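Long-range contacts in isochorismatase family protein family (Burkholderia thailandensis, PDB 3TXY), which is of unknown function but belongs to the isochorismatase-like hydrolase family and may act as a hydrolase: residues P8-T13 and I126-L131; A15-D20 and I57-S62; L28-Q33 and A160-S165; G110-T115 and E141-E146; N153-S158 and L180-T185. All coordinates share one frame; numbering follows the deposited sequence.

Interaction 1 of 5, residues P8-T13 and I126-L131; sequences PTLNPT and ITDIVL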
# COMPACT_ATOMS: atom_id res chain seq x y z
N PRO A 8 4.91 22.68 -1.50
CA PRO A 8 4.74 21.79 -0.36
C PRO A 8 5.52 22.28 0.85
O PRO A 8 6.49 23.03 0.71
CB PRO A 8 5.32 20.47 -0.86
CG PRO A 8 6.35 20.88 -1.85
CD PRO A 8 5.74 22.06 -2.54
N THR A 9 5.08 21.86 2.03
CA THR A 9 5.83 22.12 3.24
C THR A 9 6.85 21.01 3.44
O THR A 9 6.48 19.82 3.45
CB THR A 9 4.92 22.13 4.47
OG1 THR A 9 3.90 23.13 4.32
CG2 THR A 9 5.74 22.42 5.71
N LEU A 10 8.12 21.39 3.59
CA LEU A 10 9.20 20.43 3.78
C LEU A 10 10.08 20.81 4.96
O LEU A 10 10.55 21.95 5.04
CB LEU A 10 10.09 20.36 2.53
CG LEU A 10 9.63 19.66 1.26
CD1 LEU A 10 10.75 19.80 0.25
CD2 LEU A 10 9.31 18.20 1.54
N ASN A 11 10.35 19.83 5.83
CA ASN A 11 11.42 19.96 6.81
C ASN A 11 12.79 19.89 6.13
O ASN A 11 12.89 19.32 5.04
CB ASN A 11 11.29 18.86 7.87
CG ASN A 11 10.03 19.01 8.68
OD1 ASN A 11 9.87 20.01 9.39
ND2 ASN A 11 9.12 18.04 8.58
N PRO A 12 13.85 20.46 6.75
CA PRO A 12 15.19 20.39 6.16
C PRO A 12 15.74 18.97 6.01
O PRO A 12 16.61 18.72 5.17
CB PRO A 12 16.07 21.16 7.16
CG PRO A 12 15.15 21.94 8.01
CD PRO A 12 13.83 21.23 8.01
N THR A 13 15.26 18.10 6.88
CA THR A 13 15.65 16.70 6.96
C THR A 13 14.87 15.88 5.93
O THR A 13 13.98 15.09 6.27
CB THR A 13 15.40 16.20 8.40
OG1 THR A 13 14.09 16.63 8.86
CG2 THR A 13 16.45 16.78 9.32
N ILE A 126 16.35 11.39 8.53
CA ILE A 126 15.37 11.90 7.56
C ILE A 126 13.93 11.78 8.05
O ILE A 126 13.51 10.71 8.52
CB ILE A 126 15.51 11.16 6.22
CG1 ILE A 126 16.91 11.36 5.63
CG2 ILE A 126 14.41 11.60 5.25
CD1 ILE A 126 17.32 12.81 5.38
N THR A 127 13.17 12.87 7.93
CA THR A 127 11.78 12.89 8.36
C THR A 127 10.80 12.99 7.19
O THR A 127 9.63 12.63 7.33
CB THR A 127 11.52 14.10 9.29
OG1 THR A 127 11.81 15.30 8.56
CG2 THR A 127 12.41 14.01 10.53
N ASP A 128 11.28 13.48 6.03
CA ASP A 128 10.46 13.82 4.89
C ASP A 128 11.05 13.09 3.67
O ASP A 128 12.27 13.06 3.49
CB ASP A 128 10.51 15.33 4.60
CG ASP A 128 9.82 16.20 5.68
OD1 ASP A 128 9.83 15.84 6.88
OD2 ASP A 128 9.30 17.28 5.30
N ILE A 129 10.19 12.50 2.84
CA ILE A 129 10.64 11.93 1.57
C ILE A 129 9.92 12.57 0.39
O ILE A 129 8.71 12.81 0.44
CB ILE A 129 10.61 10.38 1.50
CG1 ILE A 129 9.20 9.79 1.50
CG2 ILE A 129 11.43 9.76 2.63
CD1 ILE A 129 9.19 8.28 1.25
N VAL A 130 10.69 12.86 -0.65
CA VAL A 130 10.18 13.31 -1.92
C VAL A 130 10.31 12.14 -2.88
O VAL A 130 11.40 11.63 -3.13
CB VAL A 130 10.93 14.57 -2.41
CG1 VAL A 130 10.56 14.89 -3.86
CG2 VAL A 130 10.61 15.73 -1.46
N LEU A 131 9.16 11.72 -3.41
CA LEU A 131 9.03 10.50 -4.18
C LEU A 131 8.83 10.75 -5.67
O LEU A 131 7.98 11.55 -6.08
CB LEU A 131 7.86 9.71 -3.61
CG LEU A 131 7.83 8.21 -3.44
CD1 LEU A 131 9.13 7.53 -3.03
CD2 LEU A 131 6.72 7.91 -2.41
O HOH W 1 6.86 18.14 5.87

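Interaction 2 of 5, residues A15-D20 and I57-S62; sequences ALVAID and IFVHTS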
# COMPACT_ATOMS: atom_id res chain seq x y z
N ALA A 15 14.87 13.65 2.10
CA ALA A 15 15.52 12.81 1.11
C ALA A 15 14.68 12.67 -0.17
O ALA A 15 13.44 12.72 -0.13
CB ALA A 15 15.79 11.42 1.70
N LEU A 16 15.39 12.51 -1.29
CA LEU A 16 14.80 12.18 -2.59
C LEU A 16 14.85 10.66 -2.74
O LEU A 16 15.90 10.06 -2.58
CB LEU A 16 15.58 12.84 -3.74
CG LEU A 16 14.97 12.73 -5.15
CD1 LEU A 16 13.67 13.52 -5.29
CD2 LEU A 16 15.98 13.23 -6.19
N VAL A 17 13.70 10.05 -3.03
CA VAL A 17 13.61 8.60 -3.22
C VAL A 17 12.97 8.34 -4.58
O VAL A 17 11.84 8.75 -4.81
CB VAL A 17 12.76 7.94 -2.11
CG1 VAL A 17 12.63 6.43 -2.35
CG2 VAL A 17 13.40 8.22 -0.75
N ALA A 18 13.71 7.68 -5.47
CA ALA A 18 13.30 7.51 -6.86
C ALA A 18 13.10 6.03 -7.15
O ALA A 18 14.02 5.23 -6.95
CB ALA A 18 14.40 8.06 -7.78
N ILE A 19 11.90 5.67 -7.62
CA ILE A 19 11.52 4.25 -7.74
C ILE A 19 11.65 3.71 -9.16
O ILE A 19 11.00 4.21 -10.07
CB ILE A 19 10.06 4.02 -7.29
CG1 ILE A 19 9.79 4.57 -5.87
CG2 ILE A 19 9.73 2.54 -7.36
CD1 ILE A 19 10.71 4.02 -4.80
N ASP A 20 12.48 2.67 -9.31
CA ASP A 20 12.52 1.76 -10.48
C ASP A 20 12.88 2.47 -11.79
O ASP A 20 12.39 2.10 -12.86
CB ASP A 20 11.21 0.98 -10.64
CG ASP A 20 11.05 -0.12 -9.62
OD1 ASP A 20 12.07 -0.56 -9.04
OD2 ASP A 20 9.91 -0.55 -9.39
N ILE A 57 18.28 8.71 -2.96
CA ILE A 57 18.13 7.29 -2.78
C ILE A 57 17.47 6.73 -4.02
O ILE A 57 16.33 7.08 -4.33
CB ILE A 57 17.28 6.93 -1.55
CG1 ILE A 57 17.88 7.56 -0.30
CG2 ILE A 57 17.20 5.41 -1.43
CD1 ILE A 57 17.03 7.37 0.94
N PHE A 58 18.23 5.93 -4.74
CA PHE A 58 17.75 5.32 -5.96
C PHE A 58 17.41 3.87 -5.73
O PHE A 58 18.28 3.06 -5.33
CB PHE A 58 18.79 5.41 -7.07
CG PHE A 58 19.07 6.82 -7.52
CD1 PHE A 58 18.13 7.53 -8.25
CD2 PHE A 58 20.29 7.42 -7.25
CE1 PHE A 58 18.40 8.82 -8.70
CE2 PHE A 58 20.56 8.70 -7.69
CZ PHE A 58 19.60 9.40 -8.41
N VAL A 59 16.16 3.54 -6.04
CA VAL A 59 15.61 2.21 -5.82
C VAL A 59 15.47 1.47 -7.15
O VAL A 59 14.95 2.01 -8.13
CB VAL A 59 14.23 2.31 -5.14
CG1 VAL A 59 13.59 0.93 -4.97
CG2 VAL A 59 14.32 3.03 -3.80
N HIS A 60 15.90 0.22 -7.19
CA HIS A 60 15.65 -0.61 -8.35
C HIS A 60 15.20 -1.96 -7.90
O HIS A 60 15.41 -2.34 -6.75
CB HIS A 60 16.87 -0.69 -9.29
CG HIS A 60 18.04 -1.41 -8.71
ND1 HIS A 60 18.79 -2.26 -9.44
CD2 HIS A 60 18.59 -1.40 -7.44
CE1 HIS A 60 19.76 -2.77 -8.67
NE2 HIS A 60 19.65 -2.25 -7.45
N THR A 61 14.54 -2.66 -8.81
CA THR A 61 14.02 -4.00 -8.58
C THR A 61 14.92 -5.01 -9.27
O THR A 61 15.28 -4.85 -10.45
CB THR A 61 12.61 -4.13 -9.15
OG1 THR A 61 11.79 -3.11 -8.57
CG2 THR A 61 12.01 -5.51 -8.89
N SER A 62 15.27 -6.06 -8.55
CA SER A 62 16.04 -7.14 -9.10
C SER A 62 15.54 -8.47 -8.56
O SER A 62 15.12 -8.53 -7.43
CB SER A 62 17.51 -7.01 -8.72
OG SER A 62 18.27 -8.06 -9.29
O HOH W 2 15.31 4.51 -9.34

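Interaction 3 of 5, residues L28-Q33 and A160-S165; sequences LPMVPQ and AVSTWS. Unlike the reference sequence in segment 28-33: M30 (reference Val).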
# COMPACT_ATOMS: atom_id res chain seq x y z
N LEU A 28 9.00 1.36 -20.85
CA LEU A 28 7.61 0.94 -20.92
C LEU A 28 6.70 2.12 -21.31
O LEU A 28 7.04 3.29 -21.08
CB LEU A 28 7.18 0.35 -19.58
CG LEU A 28 7.88 -0.94 -19.17
CD1 LEU A 28 7.49 -1.38 -17.75
CD2 LEU A 28 7.57 -2.05 -20.17
N PRO A 29 5.53 1.82 -21.91
CA PRO A 29 4.62 2.92 -22.25
C PRO A 29 3.99 3.48 -20.99
O PRO A 29 3.61 2.71 -20.11
CB PRO A 29 3.59 2.24 -23.16
CG PRO A 29 3.61 0.79 -22.75
CD PRO A 29 5.06 0.52 -22.42
N MET A 30 3.95 4.81 -20.87
CA MET A 30 3.42 5.42 -19.66
C MET A 30 3.02 6.87 -19.85
O MET A 30 3.48 7.56 -20.78
CB MET A 30 4.43 5.30 -18.52
CG MET A 30 5.70 6.12 -18.71
SD MET A 30 6.92 5.71 -17.44
CE MET A 30 7.56 4.17 -18.13
N VAL A 31 2.15 7.34 -18.96
CA VAL A 31 1.62 8.69 -19.05
C VAL A 31 1.56 9.28 -17.64
O VAL A 31 1.55 8.53 -16.66
CB VAL A 31 0.22 8.69 -19.70
CG1 VAL A 31 0.33 8.34 -21.19
CG2 VAL A 31 -0.73 7.76 -18.95
N PRO A 32 1.47 10.62 -17.53
CA PRO A 32 1.33 11.67 -18.54
C PRO A 32 2.67 12.19 -19.09
O PRO A 32 2.68 13.09 -19.93
CB PRO A 32 0.59 12.77 -17.79
CG PRO A 32 1.14 12.65 -16.41
CD PRO A 32 1.34 11.17 -16.17
N GLN A 33 3.77 11.65 -18.60
CA GLN A 33 5.06 11.90 -19.20
C GLN A 33 5.83 10.59 -19.37
O GLN A 33 5.57 9.61 -18.67
CB GLN A 33 5.86 12.96 -18.41
CG GLN A 33 6.04 12.67 -16.93
CD GLN A 33 4.92 13.20 -16.04
OE1 GLN A 33 4.48 14.35 -16.17
NE2 GLN A 33 4.52 12.38 -15.07
N ALA A 160 6.98 13.76 -12.09
CA ALA A 160 8.03 12.74 -12.09
C ALA A 160 7.54 11.40 -11.58
O ALA A 160 8.34 10.60 -11.10
CB ALA A 160 9.24 13.22 -11.28
N VAL A 161 6.23 11.15 -11.69
CA VAL A 161 5.64 9.83 -11.56
C VAL A 161 4.73 9.59 -12.77
O VAL A 161 3.96 10.49 -13.16
CB VAL A 161 4.87 9.63 -10.22
CG1 VAL A 161 5.82 9.78 -9.03
CG2 VAL A 161 3.66 10.57 -10.08
N SER A 162 4.82 8.39 -13.35
CA SER A 162 3.97 8.02 -14.48
C SER A 162 3.45 6.60 -14.33
O SER A 162 3.98 5.79 -13.55
CB SER A 162 4.71 8.20 -15.81
OG SER A 162 5.01 9.57 -16.02
N THR A 163 2.39 6.31 -15.06
CA THR A 163 1.69 5.04 -14.93
C THR A 163 0.99 4.68 -16.24
O THR A 163 1.28 5.26 -17.29
CB THR A 163 0.77 5.07 -13.69
OG1 THR A 163 0.27 3.76 -13.44
CG2 THR A 163 -0.40 6.07 -13.83
N TRP A 164 0.10 3.68 -16.21
CA TRP A 164 -0.39 3.08 -17.46
C TRP A 164 -1.55 3.80 -18.11
O TRP A 164 -1.89 3.51 -19.27
CB TRP A 164 -0.78 1.62 -17.24
CG TRP A 164 -1.91 1.46 -16.26
CD1 TRP A 164 -3.27 1.61 -16.48
CD2 TRP A 164 -1.79 1.19 -14.83
NE1 TRP A 164 -3.98 1.43 -15.33
CE2 TRP A 164 -3.16 1.17 -14.31
CE3 TRP A 164 -0.73 0.93 -13.97
CZ2 TRP A 164 -3.42 0.90 -12.99
CZ3 TRP A 164 -1.02 0.67 -12.64
CH2 TRP A 164 -2.33 0.67 -12.16
N SER A 165 -2.19 4.72 -17.39
CA SER A 165 -3.29 5.49 -17.97
C SER A 165 -3.43 6.81 -17.23
O SER A 165 -2.96 6.96 -16.09
CB SER A 165 -4.61 4.70 -17.92
OG SER A 165 -5.20 4.73 -16.63

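Interaction 4 of 5, residues G110-T115 and E141-E146; sequences GAFTGT and ESTARE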
# COMPACT_ATOMS: atom_id res chain seq x y z
N GLY A 110 6.73 -2.29 -3.43
CA GLY A 110 7.16 -1.25 -2.53
C GLY A 110 8.61 -1.36 -2.14
O GLY A 110 9.20 -2.45 -2.15
N ALA A 111 9.19 -0.22 -1.75
CA ALA A 111 10.63 -0.13 -1.53
C ALA A 111 11.11 -0.39 -0.10
O ALA A 111 12.30 -0.22 0.16
CB ALA A 111 11.16 1.22 -2.01
N PHE A 112 10.22 -0.79 0.80
CA PHE A 112 10.62 -1.10 2.18
C PHE A 112 10.85 -2.58 2.45
O PHE A 112 11.85 -2.95 3.08
CB PHE A 112 9.57 -0.57 3.13
CG PHE A 112 9.57 0.93 3.27
CD1 PHE A 112 10.42 1.55 4.16
CD2 PHE A 112 8.67 1.71 2.55
CE1 PHE A 112 10.40 2.92 4.33
CE2 PHE A 112 8.65 3.08 2.71
CZ PHE A 112 9.52 3.69 3.59
N THR A 113 9.90 -3.42 2.04
CA THR A 113 9.98 -4.86 2.33
C THR A 113 11.30 -5.46 1.80
O THR A 113 11.62 -5.31 0.63
CB THR A 113 8.79 -5.63 1.73
OG1 THR A 113 7.55 -5.10 2.22
CG2 THR A 113 8.88 -7.12 2.12
N GLY A 114 12.05 -6.10 2.70
CA GLY A 114 13.30 -6.73 2.34
C GLY A 114 14.42 -5.79 1.95
O GLY A 114 15.37 -6.21 1.30
N THR A 115 14.31 -4.51 2.32
CA THR A 115 15.34 -3.52 1.93
C THR A 115 15.91 -2.81 3.13
O THR A 115 15.42 -2.98 4.26
CB THR A 115 14.84 -2.44 0.94
OG1 THR A 115 14.14 -1.41 1.65
CG2 THR A 115 13.95 -3.02 -0.19
N GLU A 141 3.20 4.11 -5.21
CA GLU A 141 2.11 4.16 -4.23
C GLU A 141 2.35 3.26 -3.02
O GLU A 141 2.09 3.64 -1.89
CB GLU A 141 0.78 3.83 -4.88
CG GLU A 141 -0.38 3.85 -3.89
CD GLU A 141 -1.73 3.90 -4.58
OE1 GLU A 141 -1.78 4.30 -5.77
OE2 GLU A 141 -2.74 3.54 -3.93
N SER A 142 2.83 2.03 -3.26
CA SER A 142 3.10 1.10 -2.15
C SER A 142 4.17 1.68 -1.21
O SER A 142 4.06 1.56 0.02
CB SER A 142 3.55 -0.26 -2.67
OG SER A 142 2.44 -1.03 -3.13
N THR A 143 5.19 2.31 -1.78
CA THR A 143 6.21 2.95 -0.98
C THR A 143 5.62 4.14 -0.20
O THR A 143 5.91 4.31 1.00
CB THR A 143 7.38 3.44 -1.87
OG1 THR A 143 7.91 2.32 -2.61
CG2 THR A 143 8.49 4.08 -1.02
N ALA A 144 4.78 4.92 -0.89
CA ALA A 144 4.11 6.08 -0.29
C ALA A 144 3.21 5.66 0.90
O ALA A 144 3.28 6.24 1.99
CB ALA A 144 3.28 6.81 -1.35
N ARG A 145 2.38 4.65 0.67
CA ARG A 145 1.53 4.12 1.72
C ARG A 145 2.31 3.64 2.95
O ARG A 145 1.96 3.94 4.08
CB ARG A 145 0.70 2.97 1.16
CG ARG A 145 -0.46 3.44 0.30
CD ARG A 145 -1.22 2.24 -0.25
NE ARG A 145 -2.32 2.63 -1.13
CZ ARG A 145 -3.62 2.57 -0.83
NH1 ARG A 145 -4.04 2.12 0.35
NH2 ARG A 145 -4.50 2.96 -1.74
N GLU A 146 3.37 2.88 2.71
CA GLU A 146 4.17 2.36 3.81
C GLU A 146 4.94 3.48 4.52
O GLU A 146 5.09 3.44 5.73
CB GLU A 146 5.11 1.26 3.31
CG GLU A 146 5.88 0.61 4.44
CD GLU A 146 6.36 -0.82 4.15
OE1 GLU A 146 6.91 -1.42 5.08
OE2 GLU A 146 6.21 -1.33 3.02
O HOH W 3 7.54 -2.02 0.73
O HOH W 4 7.62 -3.83 4.71

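Interaction 5 of 5, residues N153-S158 and L180-T185; sequences NVVVVS and LGQVAT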
# COMPACT_ATOMS: atom_id res chain seq x y z
N ASN A 153 6.83 12.26 6.45
CA ASN A 153 6.10 13.23 5.62
C ASN A 153 6.43 12.91 4.16
O ASN A 153 7.60 12.96 3.75
CB ASN A 153 6.49 14.65 5.95
CG ASN A 153 6.21 14.99 7.39
OD1 ASN A 153 5.05 15.10 7.81
ND2 ASN A 153 7.28 15.15 8.17
N VAL A 154 5.41 12.54 3.40
CA VAL A 154 5.59 12.10 2.01
C VAL A 154 5.12 13.19 1.04
O VAL A 154 4.03 13.74 1.17
CB VAL A 154 4.80 10.82 1.71
CG1 VAL A 154 4.98 10.39 0.25
CG2 VAL A 154 5.17 9.68 2.67
N VAL A 155 5.97 13.47 0.05
CA VAL A 155 5.63 14.34 -1.05
C VAL A 155 5.81 13.54 -2.34
O VAL A 155 6.89 12.96 -2.58
CB VAL A 155 6.53 15.60 -1.08
CG1 VAL A 155 6.15 16.52 -2.24
CG2 VAL A 155 6.44 16.31 0.27
N VAL A 156 4.77 13.50 -3.16
CA VAL A 156 4.85 12.84 -4.47
C VAL A 156 4.92 13.89 -5.60
O VAL A 156 4.15 14.84 -5.62
CB VAL A 156 3.68 11.89 -4.70
CG1 VAL A 156 3.86 11.12 -5.99
CG2 VAL A 156 3.58 10.93 -3.53
N VAL A 157 5.86 13.69 -6.52
CA VAL A 157 6.15 14.66 -7.56
C VAL A 157 5.36 14.31 -8.82
O VAL A 157 5.71 13.38 -9.56
CB VAL A 157 7.67 14.73 -7.89
CG1 VAL A 157 7.93 15.77 -8.97
CG2 VAL A 157 8.48 15.03 -6.62
N SER A 158 4.32 15.10 -9.07
CA SER A 158 3.34 14.78 -10.09
C SER A 158 3.92 14.65 -11.50
O SER A 158 3.51 13.77 -12.28
CB SER A 158 2.20 15.81 -10.09
OG SER A 158 2.68 17.11 -10.30
N LEU A 180 -2.39 10.82 2.30
CA LEU A 180 -1.22 10.27 2.95
C LEU A 180 -0.01 11.20 2.84
O LEU A 180 1.04 10.93 3.40
CB LEU A 180 -0.92 8.84 2.43
CG LEU A 180 -0.64 8.65 0.94
CD1 LEU A 180 0.59 9.41 0.46
CD2 LEU A 180 -0.52 7.16 0.57
N GLY A 181 -0.16 12.33 2.15
CA GLY A 181 0.95 13.23 1.98
C GLY A 181 0.56 14.41 1.11
O GLY A 181 -0.62 14.80 1.06
N GLN A 182 1.56 14.96 0.42
CA GLN A 182 1.41 16.16 -0.42
C GLN A 182 1.79 15.87 -1.87
O GLN A 182 2.74 15.14 -2.12
CB GLN A 182 2.32 17.28 0.10
CG GLN A 182 2.14 17.66 1.55
CD GLN A 182 3.18 18.69 1.98
OE1 GLN A 182 3.00 19.90 1.76
NE2 GLN A 182 4.25 18.23 2.60
N VAL A 183 1.04 16.45 -2.80
CA VAL A 183 1.30 16.31 -4.23
C VAL A 183 1.78 17.66 -4.75
O VAL A 183 1.16 18.69 -4.48
CB VAL A 183 0.06 15.82 -4.98
CG1 VAL A 183 0.33 15.61 -6.45
CG2 VAL A 183 -0.44 14.50 -4.37
N ALA A 184 2.91 17.67 -5.44
CA ALA A 184 3.49 18.91 -5.94
C ALA A 184 4.29 18.63 -7.20
O ALA A 184 4.62 17.48 -7.48
CB ALA A 184 4.38 19.52 -4.87
N THR A 185 4.59 19.68 -7.96
CA THR A 185 5.46 19.55 -9.12
C THR A 185 6.94 19.61 -8.67
O THR A 185 7.25 20.11 -7.59
CB THR A 185 5.20 20.68 -10.14
OG1 THR A 185 5.58 21.93 -9.56
CG2 THR A 185 3.72 20.71 -10.59
O HOH W 5 4.04 15.44 3.54
O HOH W 6 2.95 12.24 4.82

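Interaction 1 of 5, residues P8-T13 and I126-L131
The loop leading into strand 14-19 is tied here to the start of its neighbour, strand 128-134, at one end of the central parallel sheet. Backbone hydrogen bonds do part of this: T13 O accepts from both T127 N (2.9 Å) and D128 N (3.2 Å), each donor in the carbonyl plane. T13 OG1 lies 2.7 Å from T127 OG1; both threonines hold OG1 between backbone N and carbonyl carbon, which brings the oxygens together as the side chains cross obliquely.

The carboxylate of D128 does most of the remaining polar work. N11 ND2 gives a nearly straight bond (173°) to the syn lone pair of D128 OD1 at 2.9 Å, although the amide and carboxylate planes stand 75° apart. T127 OG1 donates to the same OD1, from above the carboxylate plane. N11 N also comes from above that plane, to D128 OD2 at 2.8 Å, and water 1 links D128 OD2 to T9 O.

The apolar share is small: L10 CD2 meets V130 CG2 at 4.1 Å, crossing at about a right angle.

N153 ND2 adds a further donor to D128 OD1. Such surroundings are consistent with an ionised D128, its charge stabilised by uncharged N-H and O-H donors.

Interaction 2 of 5, residues A15-D20 and I57-S62
Strands 15-19 and 57-61 run parallel, their axes 4.8 Å apart at closest approach and 18° off alignment, with V17, A18 and I19 paired to I57, F58 and V59. Four N-H...O bonds step between them: I57 N to L16 O, A18 N to I57 O, V59 N to A18 O and D20 N to V59 O. The first three lie nearly along the C=O axis; in the last the donor rises above the carbonyl plane, as the chain leaves the strand at D20 with positive phi. Water 2 donates to both A18 O and V59 O.

On one face, V17 CG2 touches I57 CD1 at 4.1 Å, the two side chains side by side and pointing the same way. I19 and V59 repeat this, CD1 of I19 lying 3.9 Å from CG2 of V59. On the other face A18 CB packs against F58 CD1 at 3.8 Å, under helix 35-51, which supplies T42 next to A18 and R50 next to F58.

Past the paired residues, T61 OG1 donates to D20 OD1 at 2.6 Å from above the carboxylate plane. K106 NZ, on strand 102-106, approaches both D20 OD2 and T61 OG1. The strands belong to a beta-alpha-beta unit through helix 35-51 in a Rossmann-like parallel sheet, and an aspartate closing the first strand near a lysine is consistent with the Asp-Lys pair of the isochorismatase-like active site.

Interaction 3 of 5, residues L28-Q33 and A160-S165
S162 OG is held by both the backbone O and the side-chain amide of Q33. Anti to its own carbonyl carbon, it donates to Q33 O at 2.7 Å from above the carbonyl plane, and S162 OG accepts from Q33 NE2 at 3.0 Å. The second bond is bent (143°), and OG sits 25° out of the Q33 amide plane. Q33 can do both because its chain doubles back: CG takes the crowded position between N and the carbonyl carbon, and chi2 of -88° folds the amide toward its own backbone. NE2 also bonds S158 O.

Beside this, V31 and T163 form a single antiparallel bridge, a hydrogen-bonded pair with V31 N to T163 O at 2.8 Å and T163 N to V31 O at 2.9 Å. Here the chain of strand 153-162 has turned a corner at A160, so the bridge lies beyond the run of the strand in the central parallel sheet and joins it to the loop before helix 35-51.

M30 lies alongside the CB of S162: M30 CG and SD are each 3.7 Å from S162 CB. V31 pushes CG2 to 3.3 Å from S165 C, just where S165 caps helix 166-180 by bonding A168 N.

T163 and W164 point away from the loop. T163 OG1 lies 2.9 Å above the plane of the W164 ring, toward its rim, and bonds N137, while the indole engages K179 of the second subunit in a cation-pi contact.

Interaction 4 of 5, residues G110-T115 and E141-E146
F112, the residue most covered by the helix, packs along E146, the two sliding past each other in opposite directions with ring and carboxylate planes 32° apart. E146 CG stands 3.5 Å from F112 CD2, and the carboxylate carbon CD of E146 comes within 3.4 Å of F112 CB. At the ring's edge, in its plane, F112 CE2 meets T143 O at 3.5 Å. Beside this, T143 OG1 accepts from A111 N at 3.0 Å, a rather bent bond (142°), and G110 brings its bare CA to 3.7 Å from S142 CB, close enough to leave little room between loop and helix.

Torsions and waters set these groups. E146 CG is anti to the backbone N (chi1 -175°) and the chain stays extended, so the carboxylate reaches the loop, where water 3 donates to OE2 and accepts from F112 N, and water 4 links OE1 with T113 OG1. T143 OG1 is also bonded to G139 O one turn earlier. The loop is shaped by a type II beta turn from F112 to T115, with G114 at positive phi, and T115 OG1 donates to A111 O at 2.6 Å.

On another side of the helix, R145 grips E141 OE2 side-on with NE and NH2 in a salt bridge, the oxygen lying in the guanidinium plane.

The second subunit lies alongside: its E149 bonds G110 N and T113 OG1, and S142 OG meets its R145. Within the chain, F112 reaches L117 and D118 of helix 117-123, A111 touches K106 of strand 102-106, T143 rests on L131 of strand 128-134, and E141 and R145 pack on helix 166-180.

Interaction 5 of 5, residues N153-S158 and L180-T185
The amide of Q182 is the flat group that reaches across: V155 CG2 approaches Q182 NE2 from one side of the amide plane at 3.7 Å, the two side chains crossing obliquely. NE2 donates to water 5, which in turn donates to V154 O, and Q182 NE2 also bonds T9 O of the N-terminal loop. CG of Q182 is anti to the carbonyl carbon and the chain runs on extended, which carries the amide out to these partners.

The peptide planes of the two strands do the main joining. Q182 N bonds V154 O at 2.9 Å within the carbonyl plane; V156 N to Q182 O (2.8 Å) and A184 N to V156 O (3.1 Å) come nearly along the C=O axis; S158 N reaches A184 O at 2.9 Å from above the carbonyl plane. CA-H...O contacts fill in between, such as V157 CA to A184 O at 3.2 Å. G181, without a side chain, lets V154 O approach its CA to 3.2 Å.

On one face V155 CG1 is 4.4 Å from A184 CB. On the other, V156 and V183 pack on F177 of helix 166-180, while S158 CB touches V183 CG1. Water 6 connects V154 N with L180 O.

D76 of the second subunit accepts from V183 N, on the side of strand 182-184 turned from strand 153-157. The two parallel neighbours are 29° apart in direction. Strand 153-162, helix 166-180 and strand 182-184 form a classic beta-alpha-beta unit at the border of the Rossmann-like sheet within this chain.

One parallel sheet, ordered 102-106, 56-61, 14-19, 128-134, 153-162, 182-184, organises these contacts. Interaction 2 is central, its centre about 5 Å from that of the chain. Strand 128-134 of interaction 1, between strands 14-19 and 153-162, bonds to both, linking interactions 2 and 5; the centres of 1 and 5 are about 10 Å apart. Interaction 3 shares strand 153-162 with 5; its centre is about 24 Å from that of 1, though L131 and V161 touch. Interaction 4 touches 1, 2 and 5. Along the chain, 2 lies within the span of 1, 1 and 3 cross, 4 follows 2, and 5 follows 4. Interactions 4 and 5 meet the second subunit through several residues, 1 and 3 each through one.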